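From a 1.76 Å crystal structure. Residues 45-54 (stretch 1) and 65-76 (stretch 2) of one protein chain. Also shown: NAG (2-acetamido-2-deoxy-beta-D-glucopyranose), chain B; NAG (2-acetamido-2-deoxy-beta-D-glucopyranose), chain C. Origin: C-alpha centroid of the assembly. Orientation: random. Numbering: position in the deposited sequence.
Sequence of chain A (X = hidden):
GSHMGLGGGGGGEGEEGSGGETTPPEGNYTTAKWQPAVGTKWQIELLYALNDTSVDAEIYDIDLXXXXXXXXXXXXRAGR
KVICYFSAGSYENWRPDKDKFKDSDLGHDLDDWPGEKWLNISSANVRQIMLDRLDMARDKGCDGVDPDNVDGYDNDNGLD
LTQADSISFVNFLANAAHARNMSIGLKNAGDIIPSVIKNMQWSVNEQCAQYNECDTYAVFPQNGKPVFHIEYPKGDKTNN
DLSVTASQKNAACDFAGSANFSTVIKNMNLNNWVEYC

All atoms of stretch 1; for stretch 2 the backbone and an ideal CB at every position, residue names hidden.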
# COMPACT_ATOMS: atom_id res chain seq x y z
N GLU A 45 8.43 -5.64 0.10
CA GLU A 45 9.03 -6.36 1.22
C GLU A 45 8.80 -5.48 2.45
O GLU A 45 9.43 -4.43 2.58
CB GLU A 45 10.51 -6.63 0.99
CG GLU A 45 11.09 -7.66 1.98
CD GLU A 45 11.40 -7.05 3.33
OE1 GLU A 45 12.27 -6.15 3.39
OE2 GLU A 45 10.76 -7.46 4.33
N LEU A 46 7.91 -5.92 3.34
CA LEU A 46 7.48 -5.13 4.48
C LEU A 46 7.87 -5.73 5.82
O LEU A 46 7.72 -5.05 6.85
CB LEU A 46 5.94 -4.96 4.47
CG LEU A 46 5.36 -4.32 3.22
CD1 LEU A 46 3.85 -4.03 3.48
CD2 LEU A 46 6.12 -3.04 2.91
N LEU A 47 8.37 -6.97 5.86
CA LEU A 47 8.55 -7.63 7.15
C LEU A 47 9.77 -7.12 7.91
O LEU A 47 9.71 -6.96 9.14
CB LEU A 47 8.63 -9.15 6.94
CG LEU A 47 8.74 -10.00 8.19
CD1 LEU A 47 7.49 -9.81 9.05
CD2 LEU A 47 8.91 -11.47 7.82
N TYR A 48 10.88 -6.86 7.22
CA TYR A 48 12.11 -6.44 7.87
C TYR A 48 12.81 -5.42 6.98
O TYR A 48 12.38 -5.15 5.86
CB TYR A 48 13.03 -7.65 8.18
CG TYR A 48 13.04 -8.71 7.08
CD1 TYR A 48 13.54 -8.42 5.82
CD2 TYR A 48 12.53 -9.98 7.31
CE1 TYR A 48 13.55 -9.37 4.82
CE2 TYR A 48 12.53 -10.94 6.31
CZ TYR A 48 13.04 -10.63 5.06
OH TYR A 48 13.03 -11.57 4.06
N ALA A 49 13.88 -4.83 7.49
CA ALA A 49 14.65 -3.89 6.69
C ALA A 49 15.09 -4.57 5.39
O ALA A 49 15.50 -5.73 5.40
CB ALA A 49 15.87 -3.41 7.48
N LEU A 50 14.97 -3.85 4.27
CA LEU A 50 15.27 -4.46 2.98
C LEU A 50 16.73 -4.90 2.92
O LEU A 50 17.64 -4.08 3.12
CB LEU A 50 14.95 -3.49 1.84
CG LEU A 50 15.18 -4.08 0.44
CD1 LEU A 50 14.12 -5.15 0.08
CD2 LEU A 50 15.23 -2.98 -0.62
N ASN A 51 16.96 -6.19 2.65
CA ASN A 51 18.32 -6.70 2.59
C ASN A 51 18.52 -7.60 1.37
O ASN A 51 19.42 -8.46 1.37
CB ASN A 51 18.69 -7.47 3.86
CG ASN A 51 17.71 -8.59 4.16
OD1 ASN A 51 16.70 -8.74 3.47
ND2 ASN A 51 18.01 -9.40 5.18
N ASP A 52 17.71 -7.42 0.34
CA ASP A 52 17.85 -8.16 -0.90
C ASP A 52 17.38 -7.24 -2.02
O ASP A 52 16.19 -6.93 -2.13
CB ASP A 52 17.03 -9.45 -0.87
CG ASP A 52 17.28 -10.31 -2.09
OD1 ASP A 52 17.84 -9.80 -3.09
OD2 ASP A 52 16.94 -11.50 -2.04
N THR A 53 18.32 -6.76 -2.84
CA THR A 53 17.97 -5.95 -3.99
C THR A 53 18.25 -6.70 -5.29
O THR A 53 18.39 -6.08 -6.35
CB THR A 53 18.72 -4.62 -3.95
OG1 THR A 53 20.13 -4.86 -3.97
CG2 THR A 53 18.37 -3.88 -2.67
N SER A 54 18.36 -8.03 -5.20
CA SER A 54 18.67 -8.88 -6.35
C SER A 54 17.50 -8.99 -7.31
O SER A 54 17.70 -9.38 -8.46
CB SER A 54 19.05 -10.28 -5.86
OG SER A 54 17.88 -11.01 -5.50
N UNK A 65 9.35 3.00 8.15
CA UNK A 65 10.05 3.24 9.41
C UNK A 65 11.37 2.48 9.48
O UNK A 65 12.37 3.04 9.93
CB UNK A 65 9.16 2.84 10.59
N UNK A 66 11.38 1.21 9.06
CA UNK A 66 12.52 0.36 9.38
C UNK A 66 13.61 0.41 8.32
O UNK A 66 14.66 -0.22 8.50
CB UNK A 66 12.05 -1.09 9.57
N UNK A 67 13.41 1.15 7.24
CA UNK A 67 14.43 1.33 6.21
C UNK A 67 15.05 2.71 6.29
O UNK A 67 14.34 3.71 6.45
CB UNK A 67 13.83 1.10 4.82
N UNK A 68 16.37 2.78 6.16
CA UNK A 68 17.03 4.07 6.32
C UNK A 68 17.24 4.77 4.97
O UNK A 68 17.04 4.20 3.89
CB UNK A 68 18.37 3.89 7.03
N UNK A 69 17.62 6.04 5.07
CA UNK A 69 17.84 6.88 3.90
C UNK A 69 18.82 6.23 2.93
O UNK A 69 18.66 6.33 1.71
CB UNK A 69 18.35 8.26 4.32
N UNK A 70 19.84 5.56 3.47
CA UNK A 70 20.89 5.00 2.62
C UNK A 70 20.36 3.85 1.77
O UNK A 70 20.81 3.65 0.63
CB UNK A 70 22.07 4.52 3.47
N UNK A 71 19.43 3.06 2.31
CA UNK A 71 18.82 1.99 1.53
C UNK A 71 17.98 2.55 0.39
O UNK A 71 18.05 2.07 -0.75
CB UNK A 71 17.96 1.10 2.43
N UNK A 72 17.20 3.59 0.68
CA UNK A 72 16.34 4.20 -0.33
C UNK A 72 17.19 4.85 -1.42
O UNK A 72 16.96 4.64 -2.62
CB UNK A 72 15.41 5.23 0.31
N UNK A 73 18.20 5.62 -1.03
CA UNK A 73 19.08 6.23 -2.02
C UNK A 73 19.82 5.18 -2.84
O UNK A 73 20.06 5.36 -4.04
CB UNK A 73 20.08 7.16 -1.33
N UNK A 74 20.20 4.07 -2.20
CA UNK A 74 20.91 3.02 -2.92
C UNK A 74 20.06 2.40 -4.02
O UNK A 74 20.56 2.10 -5.10
CB UNK A 74 21.37 1.93 -1.94
N UNK A 75 18.76 2.22 -3.74
CA UNK A 75 17.84 1.75 -4.78
C UNK A 75 17.74 2.76 -5.91
O UNK A 75 17.78 2.39 -7.09
CB UNK A 75 16.45 1.48 -4.19
N UNK A 76 17.64 4.05 -5.58
CA UNK A 76 17.51 5.07 -6.61
C UNK A 76 18.79 5.23 -7.42
O UNK A 76 18.74 5.50 -8.63
CB UNK A 76 17.12 6.41 -5.98
C1 NAG B . 17.16 -10.47 5.62
C2 NAG B . 17.82 -11.83 5.47
C3 NAG B . 16.99 -12.92 6.14
C4 NAG B . 16.63 -12.54 7.58
C5 NAG B . 15.99 -11.16 7.59
C6 NAG B . 15.71 -10.64 8.98
C7 NAG B . 19.16 -11.99 3.42
C8 NAG B . 19.15 -12.29 1.95
N2 NAG B . 17.99 -12.12 4.05
O3 NAG B . 17.73 -14.13 6.13
O4 NAG B . 15.70 -13.49 8.10
O5 NAG B . 16.88 -10.22 6.99
O6 NAG B . 16.88 -10.65 9.78
O7 NAG B . 20.19 -11.66 4.01
C1 NAG C . 16.06 -13.97 9.41
C2 NAG C . 14.84 -14.69 10.01
C3 NAG C . 15.19 -15.36 11.33
C4 NAG C . 16.43 -16.23 11.19
C5 NAG C . 17.57 -15.39 10.62
C6 NAG C . 18.83 -16.20 10.39
C7 NAG C . 12.70 -13.66 9.36
C8 NAG C . 11.66 -12.66 9.72
N2 NAG C . 13.74 -13.75 10.20
O3 NAG C . 14.11 -16.20 11.73
O4 NAG C . 16.81 -16.71 12.47
O5 NAG C . 17.17 -14.89 9.34
O6 NAG C . 18.65 -17.19 9.39
O7 NAG C . 12.61 -14.36 8.35

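Position 65 has nothing of stretch 1 within 5.5 Å of its ideal CB. The contact sets no preference. The residue is F65, and its ring stays clear of stretch 1.

Position 66 points its CB toward stretch 1. The ideal CB lies 4.7 Å from A49 N and 5.1 Å from Y48 C. The surface ahead is backbone from 46 to 49, so a medium or long aliphatic chain would suit, and a polar chain could reach the carbonyls. The residue is I66. With chi1 p and chi2 t, its CD1 packs 3.5 Å from Y48 C and 4.1 Å from both L46 O and L47 O.

Position 67 points sideways, with its ideal CB 5.1 Å from L50 N. That amide is a donor facing this position, and Y48 O is an acceptor further off. Asn or Asp would suit; a Ser or Thr hydroxyl would fall short. The residue is N67. Its OD1 accepts from L50 N at 2.8 Å with a nearly straight angle, the one direct hydrogen bond between the stretches. N67 ND2 donates to water 1 at 2.9 Å, and that water lies 2.8 Å from Y48 O.

Position 68 is out of reach of stretch 1 and directly precedes the helix. Asp, Asn, Ser or Thr would suit as a cap. The residue is D68. Its OD1 accepts from the backbone N of position 71 at 3.0 Å.

Positions 69 and 70 begin the helix out of reach of stretch 1, and many residues would fit. They are K69 and S70.

Position 71 points toward stretch 1, its ideal CB 5.2 Å from L50 O. A small or beta-branched residue would fit, and a hydroxyl could serve the polar side. The residue is T71. Its CG2 lies 4.2 Å from L50 CB. Its OG1 donates to D68 OD1 at 2.9 Å. Water 2 lies 2.8 Å from T71 OG1, 2.9 Å from N67 OD1 and 3.3 Å from L50 O, linking the stretches; it can donate to two of these at a time.

Position 72 points away, and 73 is out of reach. Any helix-compatible residue would do. They are I72 and A73.

Position 74 would point a CB toward stretch 1 but reach nothing within 5.5 Å. Its angles do not demand glycine, yet a CB would sit 3.1 Å from S70 O, so a residue without one fits most easily. It is G74.

Position 75 points sideways, but a long apolar chain could reach L50 and T53. Leu, Ile or Met would suit. The residue is L75. Its CD1 meets L50 CD2 at 3.7 Å, and its CD2 meets T53 CG2 at 3.7 Å.

Position 76 is out of reach, and many residues would do. It is Q76, bonded elsewhere in the structure.

Stretch 2, residues 65-76: FINDKSTIAGLQ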
# COMPACT_ATOMS: atom_id res chain seq x y z
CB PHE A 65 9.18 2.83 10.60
CG PHE A 65 8.11 3.82 10.95
CD1 PHE A 65 8.41 4.92 11.75
CD2 PHE A 65 6.81 3.63 10.53
CE1 PHE A 65 7.42 5.83 12.11
CE2 PHE A 65 5.81 4.55 10.88
CZ PHE A 65 6.12 5.65 11.67
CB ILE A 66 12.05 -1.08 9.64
CG1 ILE A 66 11.50 -1.72 8.37
CG2 ILE A 66 10.99 -1.09 10.72
CD1 ILE A 66 10.84 -3.07 8.63
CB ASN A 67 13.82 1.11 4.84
CG ASN A 67 13.55 -0.34 4.59
OD1 ASN A 67 14.48 -1.11 4.36
ND2 ASN A 67 12.28 -0.73 4.66
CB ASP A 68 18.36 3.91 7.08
CG ASP A 68 19.37 3.01 6.37
OD1 ASP A 68 19.12 2.54 5.24
OD2 ASP A 68 20.44 2.77 6.97
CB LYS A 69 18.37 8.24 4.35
CG LYS A 69 17.82 9.44 3.62
CD LYS A 69 18.61 10.69 4.00
CE LYS A 69 18.87 10.76 5.50
NZ LYS A 69 17.61 10.89 6.29
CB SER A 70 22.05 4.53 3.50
OG SER A 70 22.93 3.70 2.76
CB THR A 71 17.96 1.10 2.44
OG1 THR A 71 18.81 0.41 3.37
CG2 THR A 71 17.16 0.09 1.63
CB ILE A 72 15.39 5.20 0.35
CG1 ILE A 72 14.45 4.45 1.30
CG2 ILE A 72 14.59 6.00 -0.70
CD1 ILE A 72 13.64 5.36 2.21
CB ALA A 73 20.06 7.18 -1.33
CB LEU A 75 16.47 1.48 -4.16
CG LEU A 75 16.35 0.19 -3.32
CD1 LEU A 75 15.06 0.20 -2.52
CD2 LEU A 75 16.43 -1.06 -4.19
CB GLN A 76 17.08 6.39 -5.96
CG GLN A 76 15.69 6.28 -5.31
CD GLN A 76 15.45 7.37 -4.28
OE1 GLN A 76 16.39 7.94 -3.73
NE2 GLN A 76 14.19 7.68 -4.05
O HOH W 1 10.84 -3.20 4.52
O HOH W 2 17.31 -1.38 4.90
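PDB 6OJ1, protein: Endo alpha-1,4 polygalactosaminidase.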